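Local coordinates for protein alpha-1,2-mannosyltransferase (Ktr4), putative (Neosartorya fumigata, PDB 7BOP) that is a putative alpha-1,2-mannosyltransferase of the GT-A-fold glycosyltransferases, with GDP and a manganese ion bound, at residues 207-221 against 328-341. Residues are numbered along the deposited sequence; the frame is centred on the assembly and turned at random.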
# COMPACT_ATOMS: atom_id res chain seq x y z
N VAL A 207 9.66 10.86 7.88
CA VAL A 207 8.70 10.76 6.77
C VAL A 207 7.29 11.08 7.22
O VAL A 207 6.49 11.60 6.44
CB VAL A 207 8.72 9.38 6.06
CG1 VAL A 207 10.11 9.07 5.53
CG2 VAL A 207 8.21 8.27 6.97
N PHE A 208 6.97 10.79 8.48
CA PHE A 208 5.64 11.08 9.00
C PHE A 208 5.38 12.57 9.10
O PHE A 208 4.32 13.05 8.68
CB PHE A 208 5.41 10.40 10.35
CG PHE A 208 5.29 8.91 10.29
CD1 PHE A 208 4.32 8.31 9.48
CD2 PHE A 208 6.09 8.10 11.09
CE1 PHE A 208 4.18 6.92 9.46
CE2 PHE A 208 5.95 6.71 11.06
CZ PHE A 208 4.99 6.12 10.25
N ARG A 209 6.35 13.32 9.62
CA ARG A 209 6.21 14.77 9.71
C ARG A 209 6.39 15.45 8.36
O ARG A 209 5.84 16.52 8.14
CB ARG A 209 7.14 15.33 10.77
CG ARG A 209 6.79 14.80 12.15
CD ARG A 209 7.52 15.53 13.25
NE ARG A 209 7.05 16.91 13.41
CZ ARG A 209 7.52 17.78 14.32
NH1 ARG A 209 8.48 17.43 15.17
NH2 ARG A 209 7.02 19.01 14.36
N PHE A 210 7.13 14.82 7.45
CA PHE A 210 7.12 15.24 6.05
C PHE A 210 5.68 15.25 5.52
O PHE A 210 5.24 16.25 4.97
CB PHE A 210 8.05 14.36 5.20
CG PHE A 210 7.81 14.48 3.72
CD1 PHE A 210 8.33 15.55 3.01
CD2 PHE A 210 7.03 13.54 3.05
CE1 PHE A 210 8.09 15.67 1.64
CE2 PHE A 210 6.80 13.65 1.69
CZ PHE A 210 7.33 14.72 0.98
N MET A 211 4.96 14.15 5.75
CA MET A 211 3.55 14.02 5.35
C MET A 211 2.68 15.08 6.04
O MET A 211 1.90 15.78 5.40
CB MET A 211 2.96 12.65 5.69
CG MET A 211 3.65 11.45 5.06
SD MET A 211 3.20 11.19 3.35
CE MET A 211 1.49 10.69 3.48
N GLU A 212 2.83 15.17 7.36
CA GLU A 212 2.00 16.06 8.16
C GLU A 212 2.17 17.54 7.82
O GLU A 212 1.18 18.25 7.66
CB GLU A 212 2.24 15.84 9.65
CG GLU A 212 1.30 16.64 10.53
CD GLU A 212 1.28 16.17 11.96
OE1 GLU A 212 0.18 16.16 12.55
OE2 GLU A 212 2.35 15.82 12.49
N ASP A 213 3.41 17.98 7.67
CA ASP A 213 3.70 19.39 7.37
C ASP A 213 3.19 19.81 6.01
O ASP A 213 2.92 20.99 5.81
CB ASP A 213 5.20 19.68 7.42
CG ASP A 213 5.78 19.57 8.82
OD1 ASP A 213 5.00 19.48 9.77
OD2 ASP A 213 7.03 19.53 8.93
N ARG A 214 3.05 18.85 5.09
CA ARG A 214 2.52 19.14 3.74
C ARG A 214 1.06 18.70 3.54
O ARG A 214 0.55 18.75 2.42
CB ARG A 214 3.44 18.49 2.71
CG ARG A 214 4.79 19.16 2.63
CD ARG A 214 5.86 18.23 2.06
NE ARG A 214 7.18 18.83 2.20
CZ ARG A 214 7.88 18.91 3.33
NH1 ARG A 214 7.40 18.40 4.47
NH2 ARG A 214 9.08 19.48 3.33
N ASN A 215 0.39 18.30 4.62
CA ASN A 215 -0.98 17.77 4.59
C ASN A 215 -1.17 16.65 3.56
O ASN A 215 -2.20 16.59 2.86
CB ASN A 215 -1.97 18.92 4.38
CG ASN A 215 -1.92 19.92 5.52
OD1 ASN A 215 -2.14 19.56 6.67
ND2 ASN A 215 -1.61 21.16 5.21
N LEU A 216 -0.18 15.77 3.47
CA LEU A 216 -0.25 14.68 2.51
C LEU A 216 -1.14 13.56 3.01
O LEU A 216 -1.26 13.31 4.22
CB LEU A 216 1.15 14.16 2.16
CG LEU A 216 2.11 15.21 1.59
CD1 LEU A 216 3.43 14.56 1.21
CD2 LEU A 216 1.54 15.97 0.40
N THR A 217 -1.78 12.90 2.05
CA THR A 217 -2.75 11.86 2.31
C THR A 217 -2.13 10.48 2.22
O THR A 217 -2.49 9.59 2.98
CB THR A 217 -3.93 12.00 1.32
OG1 THR A 217 -4.52 13.29 1.48
CG2 THR A 217 -4.97 10.93 1.51
N TYR A 218 -1.21 10.28 1.27
CA TYR A 218 -0.76 8.93 0.96
C TYR A 218 0.55 8.95 0.23
O TYR A 218 0.80 9.84 -0.58
CB TYR A 218 -1.81 8.26 0.08
CG TYR A 218 -1.66 6.79 -0.21
CD1 TYR A 218 -2.19 5.84 0.65
CD2 TYR A 218 -1.05 6.36 -1.39
CE1 TYR A 218 -2.11 4.49 0.35
CE2 TYR A 218 -0.97 5.01 -1.71
CZ TYR A 218 -1.49 4.08 -0.84
OH TYR A 218 -1.41 2.74 -1.17
N GLY A 219 1.38 7.96 0.52
CA GLY A 219 2.65 7.78 -0.14
C GLY A 219 2.84 6.35 -0.61
O GLY A 219 2.48 5.40 0.10
N PHE A 220 3.41 6.20 -1.80
CA PHE A 220 3.67 4.90 -2.42
C PHE A 220 5.08 4.82 -2.99
O PHE A 220 5.74 5.83 -3.18
CB PHE A 220 2.64 4.64 -3.54
CG PHE A 220 2.87 5.45 -4.78
CD1 PHE A 220 2.43 6.77 -4.86
CD2 PHE A 220 3.51 4.90 -5.89
CE1 PHE A 220 2.62 7.52 -6.00
CE2 PHE A 220 3.72 5.66 -7.04
CZ PHE A 220 3.27 6.97 -7.10
N THR A 221 5.53 3.60 -3.29
CA THR A 221 6.80 3.39 -4.00
C THR A 221 6.65 2.73 -5.37
O THR A 221 7.45 3.02 -6.25
CB THR A 221 7.78 2.53 -3.18
OG1 THR A 221 7.10 1.36 -2.73
CG2 THR A 221 8.29 3.31 -1.98
N ALA A 328 -9.56 11.73 -2.84
CA ALA A 328 -8.45 12.52 -2.35
C ALA A 328 -8.09 13.62 -3.33
O ALA A 328 -8.55 13.64 -4.47
CB ALA A 328 -7.24 11.64 -2.06
N ASP A 329 -7.26 14.55 -2.85
CA ASP A 329 -6.59 15.54 -3.67
C ASP A 329 -5.32 14.89 -4.20
O ASP A 329 -4.42 14.57 -3.42
CB ASP A 329 -6.29 16.75 -2.78
CG ASP A 329 -5.60 17.89 -3.49
OD1 ASP A 329 -5.18 17.78 -4.67
OD2 ASP A 329 -5.45 18.93 -2.82
N ALA A 330 -5.22 14.71 -5.52
CA ALA A 330 -4.06 14.06 -6.13
C ALA A 330 -2.73 14.74 -5.82
O ALA A 330 -1.69 14.09 -5.78
CB ALA A 330 -4.24 13.93 -7.64
N ALA A 331 -2.78 16.06 -5.55
CA ALA A 331 -1.59 16.80 -5.13
C ALA A 331 -1.08 16.35 -3.77
O ALA A 331 0.07 16.57 -3.46
CB ALA A 331 -1.87 18.30 -5.09
N LYS A 332 -1.94 15.71 -2.97
CA LYS A 332 -1.57 15.19 -1.65
C LYS A 332 -1.18 13.72 -1.65
O LYS A 332 -1.05 13.11 -0.58
CB LYS A 332 -2.72 15.41 -0.66
CG LYS A 332 -3.19 16.85 -0.52
CD LYS A 332 -2.04 17.79 -0.21
CE LYS A 332 -2.51 19.10 0.41
NZ LYS A 332 -1.38 20.07 0.42
N VAL A 333 -0.99 13.13 -2.83
CA VAL A 333 -0.47 11.77 -2.98
C VAL A 333 0.96 11.91 -3.48
O VAL A 333 1.23 12.68 -4.40
CB VAL A 333 -1.33 10.94 -3.95
CG1 VAL A 333 -0.72 9.55 -4.17
CG2 VAL A 333 -2.75 10.82 -3.42
N HIS A 334 1.88 11.17 -2.86
CA HIS A 334 3.31 11.37 -3.08
C HIS A 334 4.02 10.07 -3.45
O HIS A 334 3.80 9.03 -2.83
CB HIS A 334 3.94 11.98 -1.81
CG HIS A 334 5.43 12.09 -1.86
ND1 HIS A 334 6.10 12.92 -2.73
CD2 HIS A 334 6.39 11.49 -1.11
CE1 HIS A 334 7.40 12.82 -2.53
NE2 HIS A 334 7.60 11.96 -1.55
N TRP A 335 4.85 10.13 -4.48
CA TRP A 335 5.75 9.02 -4.81
C TRP A 335 7.02 9.15 -3.98
O TRP A 335 7.82 10.06 -4.18
CB TRP A 335 6.11 9.05 -6.29
CG TRP A 335 7.04 7.97 -6.74
CD1 TRP A 335 7.08 6.69 -6.29
CD2 TRP A 335 8.03 8.06 -7.75
NE1 TRP A 335 8.06 5.98 -6.94
CE2 TRP A 335 8.65 6.80 -7.86
CE3 TRP A 335 8.47 9.10 -8.60
CZ2 TRP A 335 9.69 6.54 -8.75
CZ3 TRP A 335 9.50 8.84 -9.48
CH2 TRP A 335 10.10 7.58 -9.55
N PHE A 336 7.21 8.22 -3.05
CA PHE A 336 8.42 8.16 -2.22
C PHE A 336 9.54 7.51 -3.03
O PHE A 336 9.99 6.42 -2.71
CB PHE A 336 8.17 7.39 -0.91
CG PHE A 336 7.63 8.24 0.19
CD1 PHE A 336 8.46 9.14 0.86
CD2 PHE A 336 6.30 8.16 0.56
CE1 PHE A 336 7.96 9.93 1.89
CE2 PHE A 336 5.80 8.95 1.59
CZ PHE A 336 6.63 9.83 2.25
N ARG A 337 9.99 8.22 -4.05
CA ARG A 337 11.03 7.71 -4.95
C ARG A 337 12.34 7.43 -4.22
O ARG A 337 13.07 6.53 -4.62
CB ARG A 337 11.28 8.69 -6.10
CG ARG A 337 11.86 10.05 -5.71
CD ARG A 337 11.26 11.15 -6.58
NE ARG A 337 11.93 11.25 -7.85
CZ ARG A 337 11.45 11.83 -8.95
NH1 ARG A 337 10.23 12.38 -9.04
NH2 ARG A 337 12.23 11.83 -10.01
N ASP A 338 12.59 8.17 -3.14
CA ASP A 338 13.82 8.03 -2.34
C ASP A 338 13.83 6.88 -1.34
O ASP A 338 14.87 6.64 -0.71
CB ASP A 338 14.15 9.35 -1.63
CG ASP A 338 13.01 9.87 -0.75
OD1 ASP A 338 11.83 9.71 -1.12
OD2 ASP A 338 13.31 10.47 0.30
N ILE A 339 12.71 6.18 -1.16
CA ILE A 339 12.67 4.98 -0.31
C ILE A 339 12.89 3.76 -1.20
O ILE A 339 11.98 3.32 -1.91
CB ILE A 339 11.36 4.86 0.49
CG1 ILE A 339 11.18 6.09 1.38
CG2 ILE A 339 11.38 3.58 1.33
CD1 ILE A 339 9.88 6.12 2.16
N GLY A 340 14.11 3.24 -1.17
CA GLY A 340 14.46 2.03 -1.89
C GLY A 340 13.71 0.86 -1.30
O GLY A 340 13.74 0.65 -0.08
N TYR A 341 13.03 0.10 -2.15
CA TYR A 341 12.06 -0.89 -1.70
C TYR A 341 11.96 -2.09 -2.62
O TYR A 341 12.08 -1.94 -3.83
CB TYR A 341 10.69 -0.22 -1.54
CG TYR A 341 9.61 -1.14 -1.01
CD1 TYR A 341 9.53 -1.45 0.35
CD2 TYR A 341 8.67 -1.72 -1.86
CE1 TYR A 341 8.54 -2.28 0.84
CE2 TYR A 341 7.69 -2.56 -1.38
CZ TYR A 341 7.62 -2.84 -0.02
OH TYR A 341 6.64 -3.68 0.45
O HOH W 1 -6.50 14.38 -0.10
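Phe210, on helix 207-213, lays the CE2-CZ side of its ring over one face of His334, with Phe210 CE2 3.6 Å from His334 CD2; the two planes are inclined at 56°. Phe210 CG stands anti to its backbone N (chi1 164°), which swings the ring off the helix toward strand 333-335. His334 can be both apolar neighbour and polar partner: its face takes the phenylalanine while ND1 is hydrogen-bonded to His386 O, at the C-terminus. Phe336 completes the aromatic cluster. His334 CD2 lies over the centre of the Phe336 ring, Phe210 CD2 approaches Phe336 CZ at 3.8 Å, and the doubly bent chain of Met211 brings SD to the edge of the Phe336 ring, a Met-aromatic contact. Gly219 CA also meets that ring at its edge, 3.7 Å from Phe336 CD2, so the ring lies directly against the glycine backbone.

On the other face of the sheet, Phe220 CG lies between its backbone N and carbonyl carbon (chi1 74°), which turns the ring over strand 333-335. Trp335 CA sits above it in a CH-pi contact, and Trp335 CD1 is 3.6 Å from Phe220 CE2. The indole NE1 of Trp335 then reaches Thr221 O at 3.1 Å, meeting it from above the carbonyl plane. Between the faces run parallel-strand bonds, among them His334 N to Tyr218 O and Phe336 N to Phe220 O. The long chain of Lys332, bent at chi2, runs past Asn215 O, and NZ donates to Arg214 O, at the end of a helix closed by a Schellman motif with Asn215 at positive phi.

Strand 284-287 flanks 218-224 on its other side, with Ile285 touching Phe336 and Met211. The whole is a helix packed against the His334-bearing face of a parallel strand pair in a mixed sheet, in keeping with the alpha/beta architecture of GT-A glycosyltransferases.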